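Local coordinates for Tat (Twin-arginine translocation) pathway signal sequence containing protein (Mycobacterium tuberculosis, PDB 5IMU) that is of unknown function, probably exported by the twin-arginine pathway, with a fragment here that joins an alpha/beta/alpha sandwich to a bundle of alpha helices, at residues E28-W33 and S173-Y178. Numbering follows the deposited sequence.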
loop_
_atom_site.group_PDB
_atom_site.type_symbol
_atom_site.label_atom_id
_atom_site.label_comp_id
_atom_site.label_asym_id
_atom_site.label_seq_id
_atom_site.Cartn_x
_atom_site.Cartn_y
_atom_site.Cartn_z
ATOM N N GLU A 28 3.825 3.011 10.373
ATOM C CA GLU A 28 3.869 4.282 9.649
ATOM C C GLU A 28 2.840 5.236 10.240
ATOM O O GLU A 28 1.709 5.346 9.748
ATOM C CB GLU A 28 3.629 4.079 8.152
ATOM C CG GLU A 28 3.797 5.363 7.367
ATOM C CD GLU A 28 5.089 6.072 7.732
ATOM O OE1 GLU A 28 6.156 5.615 7.274
ATOM O OE2 GLU A 28 5.041 7.068 8.487
ATOM N N PRO A 29 3.206 5.958 11.305
ATOM C CA PRO A 29 2.232 6.826 11.987
ATOM C C PRO A 29 2.019 8.179 11.329
ATOM O O PRO A 29 1.117 8.914 11.752
ATOM C CB PRO A 29 2.843 6.988 13.385
ATOM C CG PRO A 29 4.321 6.883 13.147
ATOM C CD PRO A 29 4.499 5.904 12.010
ATOM N N ARG A 30 2.806 8.528 10.316
ATOM C CA ARG A 30 2.724 9.850 9.709
ATOM C C ARG A 30 1.541 10.006 8.761
ATOM O O ARG A 30 1.317 11.115 8.262
ATOM C CB ARG A 30 4.031 10.162 8.972
ATOM C CG ARG A 30 5.250 10.213 9.886
ATOM C CD ARG A 30 6.541 10.395 9.097
ATOM N NE ARG A 30 6.954 9.166 8.427
ATOM C CZ ARG A 30 8.033 9.060 7.657
ATOM N NH1 ARG A 30 8.810 10.115 7.453
ATOM N NH2 ARG A 30 8.333 7.900 7.088
ATOM N N ILE A 31 0.776 8.943 8.505
ATOM C CA ILE A 31 -0.390 9.007 7.635
ATOM C C ILE A 31 -1.589 8.430 8.377
ATOM O O ILE A 31 -1.449 7.691 9.354
ATOM C CB ILE A 31 -0.171 8.258 6.305
ATOM C CG1 ILE A 31 -0.010 6.758 6.557
ATOM C CG2 ILE A 31 1.042 8.815 5.574
ATOM C CD1 ILE A 31 0.344 5.970 5.308
ATOM N N SER A 32 -2.782 8.774 7.892
ATOM C CA SER A 32 -4.016 8.349 8.541
ATOM C C SER A 32 -4.436 6.967 8.058
ATOM O O SER A 32 -4.267 6.626 6.884
ATOM C CB SER A 32 -5.137 9.356 8.274
ATOM O OG SER A 32 -4.874 10.587 8.922
ATOM N N TRP A 33 -4.988 6.173 8.977
ATOM C CA TRP A 33 -5.436 4.817 8.695
ATOM C C TRP A 33 -6.852 4.620 9.213
ATOM O O TRP A 33 -7.298 5.320 10.126
ATOM C CB TRP A 33 -4.530 3.764 9.356
ATOM C CG TRP A 33 -3.093 3.775 8.923
ATOM C CD1 TRP A 33 -2.070 4.478 9.493
ATOM C CD2 TRP A 33 -2.512 3.016 7.856
ATOM N NE1 TRP A 33 -0.892 4.217 8.835
ATOM C CE2 TRP A 33 -1.137 3.321 7.827
ATOM C CE3 TRP A 33 -3.023 2.113 6.918
ATOM C CZ2 TRP A 33 -0.266 2.757 6.897
ATOM C CZ3 TRP A 33 -2.156 1.554 5.994
ATOM C CH2 TRP A 33 -0.794 1.877 5.992
ATOM N N SER A 173 10.308 11.628 0.914
ATOM C CA SER A 173 9.828 12.834 0.245
ATOM C C SER A 173 8.309 12.932 0.322
ATOM O O SER A 173 7.757 13.984 0.666
ATOM C CB SER A 173 10.294 12.847 -1.211
ATOM O OG SER A 173 9.807 13.992 -1.892
ATOM N N VAL A 174 7.617 11.832 0.027
ATOM C CA VAL A 174 6.158 11.853 -0.013
ATOM C C VAL A 174 5.582 12.017 1.388
ATOM O O VAL A 174 4.703 12.856 1.620
ATOM C CB VAL A 174 5.627 10.580 -0.694
ATOM C CG1 VAL A 174 4.152 10.384 -0.379
ATOM C CG2 VAL A 174 5.839 10.659 -2.193
ATOM N N LEU A 175 6.062 11.218 2.343
ATOM C CA LEU A 175 5.464 11.224 3.672
ATOM C C LEU A 175 5.765 12.502 4.443
ATOM O O LEU A 175 4.999 12.859 5.342
ATOM C CB LEU A 175 5.922 9.998 4.463
ATOM C CG LEU A 175 5.453 8.688 3.826
ATOM C CD1 LEU A 175 5.722 7.508 4.734
ATOM C CD2 LEU A 175 3.978 8.770 3.459
ATOM N N LYS A 176 6.847 13.204 4.106
ATOM C CA LYS A 176 7.091 14.503 4.721
ATOM C C LYS A 176 6.223 15.593 4.102
ATOM O O LYS A 176 5.895 16.576 4.778
ATOM C CB LYS A 176 8.574 14.866 4.610
ATOM C CG LYS A 176 9.478 14.034 5.521
ATOM C CD LYS A 176 10.954 14.255 5.209
ATOM C CE LYS A 176 11.852 13.468 6.157
ATOM N NZ LYS A 176 11.720 13.924 7.570
ATOM N N ALA A 177 5.834 15.436 2.834
ATOM C CA ALA A 177 4.962 16.414 2.195
ATOM C C ALA A 177 3.495 16.174 2.527
ATOM O O ALA A 177 2.687 17.108 2.446
ATOM C CB ALA A 177 5.170 16.395 0.680
ATOM N N TYR A 178 3.139 14.944 2.888
ATOM C CA TYR A 178 1.786 14.579 3.311
ATOM C C TYR A 178 1.278 15.542 4.387
ATOM O O TYR A 178 2.028 15.917 5.288
ATOM C CB TYR A 178 1.789 13.130 3.823
ATOM C CG TYR A 178 0.463 12.581 4.319
ATOM C CD1 TYR A 178 0.032 12.817 5.619
ATOM C CD2 TYR A 178 -0.334 11.787 3.499
ATOM C CE1 TYR A 178 -1.165 12.305 6.080
ATOM C CE2 TYR A 178 -1.535 11.269 3.954
ATOM C CZ TYR A 178 -1.945 11.530 5.246
ATOM O OH TYR A 178 -3.138 11.017 5.706
HETATM O O HOH W 1 9.134 12.816 8.691
HETATM O O HOH W 2 -4.726 13.061 7.545
#
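L175, on the last turn of helix 157-177, rests its side chain against R30, E28 and I31 of the loop that follows helix 6-27. Its CB sits over the centre of one face of the R30 guanidinium, 3.9 Å from R30 CZ, and the two side chains cross at about a right angle. CG, anti to the carbonyl carbon (chi1 -64°), carries two methyls that part: L175 CD1 meets the E28 carboxylate tip to tip, a tight 3.2 Å from E28 OE1, and also touches R30 NH2, whereas L175 CD2 lies 3.6 Å from I31 CG2. R30 bends at chi3 (-75°) and takes E28 side-on in a salt bridge, R30 NE to E28 OE2 at 2.8 Å and R30 NH2 to E28 OE1, both acceptors close to the guanidinium plane. E28 OE2 also accepts a bond from R30 N through its anti lone pair, so the side chain of the first residue of the type I beta turn E28-I31 folds back on the turn's own backbone. R30 NH2 has a further salt bridge with E172, and H58 bonds E28 OE1. The contact joins the DUF5632 region, where this loop leads into strand 33-37 of the mixed sheet, to the helical DUF5631 region. Y178, the first residue past the helix, lays one ring face against I31, whose CG2 stands 3.8 Å from the ring centroid, 7° off the normal, a CH-pi contact. Beyond the ring, S32 N donates to Y178 OH at 3.2 Å; that hydroxyl is also hydrogen-bonded to D49 and accepts from a water that reaches S32 OG, itself bonded to S94 N. At the outer side, R30 NH1 and K176 NZ, like charges 4.8 Å apart, both donate to one water, which probably eases their repulsion.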